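Side-chain contacts in 1H-3-hydroxy-4-oxoquinoline 2,4-dioxygenase (Pseudomonas putida, PDB 3IBT), which catalyses the cofactor-independent, oxygen-dependent ring cleavage of 3-hydroxy-1H-quinolin-4-one to N-formylanthranilate and carbon monoxide in oxoquinoline degradation: residues L24-G29 against K38-L43; W30-R35 against V92-G97. All coordinates share one frame; numbering follows the deposited sequence.

Both contacts are buried, and contact 2 lies closer to the centre of the chain. They share one sheet: strands 23-27 and 89-94 are parallel neighbours, joined by backbone pairs such as V92 N with F25 O at 2.8 Å, while L26 CD2 of contact 1 packs on V92 of contact 2. Contact 1 is wholly aliphatic and joins strand 23-27 to the short helix 40-44 on one face of the sheet. Contact 2, formed where the same two strands run out into loops, mixes a tryptophan, a glutamine, a threonine and a histidine. W30, Q32 and T94 belong to the substrate site inferred by similarity, and H96 lies beside it.

Contact 1: residues L24-G29 against K38-L43; sequences LFLLSG and KNLAPL
L26 of strand 23-27 meets L40 and A41 through a single methyl group. Its CD1 comes within 3.9 Å of L40 CD2 and is nearly as close to the branching carbon, L40 CG, at 4.0 Å, so the methyl lies against one side of the L40 isobutyl group. The two leucine side chains are inclined to each other and touch near their ends. L26 CD1 is also approached from another direction by A41 CB, a looser neighbour at 4.4 Å. For L40, CG lies anti to the backbone N (chi1 160°), which brings CG and CD2 up to L26. With its own CG anti to the carbonyl carbon (chi1 -74°), L26 sends CD1 out to the helix. The L26 side chain also touches F37 and C52, so one leucine ties helix and sheet together. L40 is likewise shared, packing on V254 and A255 of helix 251-261. The backbones stay well apart, with the CA atoms of L26 and A41 at 8.0 Å, and only apolar side-chain contact bridges the gap. Strand 23-27, the short helix 40-44 and strand 49-53, which runs parallel to the first, form a beta-alpha-beta unit; L26 against L40 and A41 is its helix-to-sheet packing within the alpha/beta-hydrolase fold.

Contact 2: residues W30-R35 against V92-G97; sequences WCQDHR and VSTSHG
Q32 and T94 make the closer of two meetings here: the T94 methyl CG2 lies 3.6 Å from Q32 OE1 and 4.1 Å from Q32 NE2, approaching the oxygen-and-nitrogen end of the amide obliquely, nearer its plane than its face. The Q32 chain, extended beyond CG (chi2 154°), carries the amide across to T94, and the two side chains cross at about a right angle. Q32 OE1 also receives a weak hydrogen bond from G29 N, which may help to fix the amide's rotation. In the second meeting, H96 CB comes to the edge of the W30 indole, near the ring plane, 4.1 Å from W30 CD1. The histidine meets the indole through its CB, not its ring; both side chains continue to helix 175-192. T94 to G97 form a type II' turn closed by G97 N to T94 O at 2.7 Å. Strand 89-94, this turn and helix 97-107 correspond to the nucleophile elbow of alpha/beta hydrolases; here, by similarity, T94 and S95 bind substrate together with W30, C31 and Q32. Away from this buried core the loop makes no contact with 92-97: H34 and R35 are partly exposed, and R35 NE forms a salt bridge with D33 OD2 at 2.9 Å. D33 OD2 uses its anti lone pair and sits 28° out of the R35 guanidinium plane, while R35 NH1 pairs with E169.

Contact 1: residues L24-G29 against K38-L43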
# COMPACT_ATOMS: atom_id res chain seq x y z
N LEU A 24 -0.57 -5.26 13.89
CA LEU A 24 -0.27 -4.26 12.89
C LEU A 24 -0.08 -4.97 11.58
O LEU A 24 0.78 -5.84 11.47
CB LEU A 24 1.05 -3.57 13.25
CG LEU A 24 1.23 -2.11 12.84
CD1 LEU A 24 2.64 -1.65 13.20
CD2 LEU A 24 1.01 -1.93 11.38
N PHE A 25 -0.88 -4.62 10.58
CA PHE A 25 -0.77 -5.24 9.27
C PHE A 25 0.11 -4.41 8.35
O PHE A 25 -0.09 -3.17 8.23
CB PHE A 25 -2.14 -5.38 8.63
CG PHE A 25 -2.90 -6.59 9.06
CD1 PHE A 25 -3.81 -6.50 10.10
CD2 PHE A 25 -2.73 -7.81 8.40
CE1 PHE A 25 -4.56 -7.65 10.52
CE2 PHE A 25 -3.45 -8.98 8.80
CZ PHE A 25 -4.37 -8.90 9.86
N LEU A 26 1.05 -5.08 7.68
CA LEU A 26 1.82 -4.40 6.65
C LEU A 26 1.39 -4.83 5.25
O LEU A 26 1.76 -5.92 4.82
CB LEU A 26 3.32 -4.60 6.88
CG LEU A 26 4.03 -3.86 8.01
CD1 LEU A 26 5.52 -3.74 7.69
CD2 LEU A 26 3.46 -2.46 8.27
N LEU A 27 0.63 -3.97 4.55
CA LEU A 27 -0.03 -4.29 3.25
C LEU A 27 0.59 -3.60 2.05
O LEU A 27 0.63 -2.37 1.99
CB LEU A 27 -1.51 -3.86 3.27
CG LEU A 27 -2.41 -4.29 4.42
CD1 LEU A 27 -3.72 -3.45 4.48
CD2 LEU A 27 -2.67 -5.79 4.33
N SER A 28 1.01 -4.38 1.06
CA SER A 28 1.71 -3.81 -0.10
C SER A 28 0.84 -3.12 -1.24
O SER A 28 -0.38 -3.02 -1.16
CB SER A 28 2.58 -4.89 -0.72
OG SER A 28 1.84 -5.54 -1.72
N GLY A 29 1.49 -2.67 -2.31
CA GLY A 29 0.76 -2.28 -3.50
C GLY A 29 0.54 -3.50 -4.38
O GLY A 29 0.87 -4.63 -3.98
N LYS A 38 10.76 -5.90 4.00
CA LYS A 38 11.77 -6.77 4.54
C LYS A 38 12.61 -6.03 5.54
O LYS A 38 13.05 -6.65 6.54
CB LYS A 38 12.63 -7.42 3.45
CG LYS A 38 13.55 -6.46 2.70
CD LYS A 38 14.43 -7.26 1.75
CE LYS A 38 15.69 -6.47 1.40
NZ LYS A 38 16.16 -6.57 -0.03
N ASN A 39 12.82 -4.72 5.29
CA ASN A 39 13.66 -3.88 6.16
C ASN A 39 12.86 -3.35 7.32
O ASN A 39 13.35 -3.31 8.42
CB ASN A 39 14.34 -2.73 5.42
CG ASN A 39 15.36 -3.21 4.40
OD1 ASN A 39 15.93 -4.32 4.51
ND2 ASN A 39 15.60 -2.36 3.38
N LEU A 40 11.61 -2.99 7.06
CA LEU A 40 10.78 -2.33 8.07
C LEU A 40 10.20 -3.27 9.14
O LEU A 40 10.09 -2.92 10.32
CB LEU A 40 9.70 -1.52 7.35
CG LEU A 40 8.47 -1.12 8.11
CD1 LEU A 40 8.87 -0.21 9.25
CD2 LEU A 40 7.61 -0.46 7.13
N ALA A 41 9.84 -4.47 8.73
CA ALA A 41 9.20 -5.41 9.62
C ALA A 41 10.07 -5.82 10.78
O ALA A 41 9.60 -5.76 11.91
CB ALA A 41 8.67 -6.64 8.89
N PRO A 42 11.34 -6.25 10.54
CA PRO A 42 12.10 -6.69 11.73
C PRO A 42 12.23 -5.59 12.77
O PRO A 42 12.35 -5.90 13.94
CB PRO A 42 13.46 -7.07 11.15
CG PRO A 42 13.15 -7.46 9.76
CD PRO A 42 12.16 -6.41 9.33
N LEU A 43 12.16 -4.33 12.36
CA LEU A 43 12.20 -3.23 13.29
C LEU A 43 10.92 -3.18 14.13
O LEU A 43 10.98 -3.12 15.36
CB LEU A 43 12.44 -1.89 12.58
CG LEU A 43 13.68 -1.75 11.69
CD1 LEU A 43 13.87 -0.36 11.17
CD2 LEU A 43 14.93 -2.21 12.44

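Contact 2: residues W30-R35 against V92-G97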
# COMPACT_ATOMS: atom_id res chain seq x y z
N TRP A 30 -0.04 -3.27 -5.57
CA TRP A 30 -0.24 -4.32 -6.58
C TRP A 30 1.12 -4.74 -7.08
O TRP A 30 2.03 -3.90 -7.14
CB TRP A 30 -1.04 -3.78 -7.77
CG TRP A 30 -2.47 -3.52 -7.46
CD1 TRP A 30 -3.00 -2.37 -6.92
CD2 TRP A 30 -3.57 -4.42 -7.65
NE1 TRP A 30 -4.36 -2.51 -6.76
CE2 TRP A 30 -4.74 -3.76 -7.21
CE3 TRP A 30 -3.68 -5.73 -8.17
CZ2 TRP A 30 -6.02 -4.36 -7.27
CZ3 TRP A 30 -4.94 -6.33 -8.22
CH2 TRP A 30 -6.09 -5.64 -7.77
N CYS A 31 1.26 -6.01 -7.43
CA CYS A 31 2.52 -6.47 -7.97
C CYS A 31 3.70 -6.28 -7.02
O CYS A 31 4.84 -6.05 -7.47
CB CYS A 31 2.82 -5.73 -9.25
SG CYS A 31 1.73 -6.29 -10.54
N GLN A 32 3.39 -6.36 -5.72
CA GLN A 32 4.40 -6.33 -4.66
C GLN A 32 4.19 -7.44 -3.64
O GLN A 32 3.15 -8.15 -3.60
CB GLN A 32 4.41 -5.02 -3.91
CG GLN A 32 5.32 -4.01 -4.45
CD GLN A 32 4.81 -2.62 -4.09
OE1 GLN A 32 3.63 -2.46 -3.78
NE2 GLN A 32 5.71 -1.61 -4.09
N ASP A 33 5.18 -7.53 -2.76
CA ASP A 33 5.20 -8.58 -1.82
C ASP A 33 5.37 -8.19 -0.36
O ASP A 33 5.54 -7.02 -0.05
CB ASP A 33 6.27 -9.55 -2.20
CG ASP A 33 5.89 -10.88 -1.81
OD1 ASP A 33 4.68 -10.95 -1.46
OD2 ASP A 33 6.71 -11.83 -1.82
N HIS A 34 5.33 -9.18 0.53
CA HIS A 34 5.71 -8.97 1.91
C HIS A 34 7.20 -8.57 1.95
O HIS A 34 7.67 -7.92 2.90
CB HIS A 34 5.43 -10.23 2.74
CG HIS A 34 6.35 -11.37 2.45
ND1 HIS A 34 6.58 -11.84 1.18
CD2 HIS A 34 7.11 -12.13 3.27
CE1 HIS A 34 7.44 -12.85 1.22
NE2 HIS A 34 7.78 -13.04 2.48
N ARG A 35 7.95 -8.94 0.91
CA ARG A 35 9.35 -8.52 0.77
C ARG A 35 9.49 -6.98 0.62
O ARG A 35 10.56 -6.40 0.76
CB ARG A 35 10.01 -9.29 -0.38
CG ARG A 35 9.97 -10.80 -0.19
CD ARG A 35 10.37 -11.63 -1.45
NE ARG A 35 9.44 -11.45 -2.57
CZ ARG A 35 9.70 -11.72 -3.85
NH1 ARG A 35 10.89 -12.17 -4.21
NH2 ARG A 35 8.77 -11.53 -4.79
N VAL A 92 -1.04 -0.61 7.80
CA VAL A 92 -0.19 0.33 7.14
C VAL A 92 -0.11 -0.16 5.74
O VAL A 92 0.28 -1.29 5.50
CB VAL A 92 1.22 0.31 7.76
CG1 VAL A 92 2.29 0.81 6.77
CG2 VAL A 92 1.28 1.10 9.08
N SER A 93 -0.47 0.69 4.79
CA SER A 93 -0.51 0.25 3.40
C SER A 93 0.37 1.08 2.48
O SER A 93 0.72 2.23 2.78
CB SER A 93 -1.96 0.20 2.86
OG SER A 93 -2.61 1.46 2.95
N THR A 94 0.75 0.47 1.37
CA THR A 94 1.61 1.11 0.40
C THR A 94 0.87 1.47 -0.88
O THR A 94 0.04 0.68 -1.40
CB THR A 94 2.78 0.18 0.08
OG1 THR A 94 3.89 0.58 0.88
CG2 THR A 94 3.18 0.21 -1.46
N SER A 95 1.15 2.67 -1.40
CA SER A 95 0.77 2.98 -2.76
C SER A 95 -0.74 2.70 -2.97
O SER A 95 -1.56 3.24 -2.24
CB SER A 95 1.63 2.15 -3.72
OG SER A 95 1.39 2.54 -5.05
N HIS A 96 -1.09 1.85 -3.94
CA HIS A 96 -2.50 1.64 -4.26
C HIS A 96 -3.16 0.58 -3.38
O HIS A 96 -4.37 0.33 -3.48
CB HIS A 96 -2.74 1.51 -5.76
CG HIS A 96 -2.13 2.63 -6.52
ND1 HIS A 96 -2.65 3.91 -6.51
CD2 HIS A 96 -0.98 2.70 -7.24
CE1 HIS A 96 -1.88 4.71 -7.24
NE2 HIS A 96 -0.86 4.00 -7.69
N GLY A 97 -2.34 -0.00 -2.49
CA GLY A 97 -2.85 -0.80 -1.38
C GLY A 97 -3.73 0.06 -0.48
O GLY A 97 -4.61 -0.44 0.20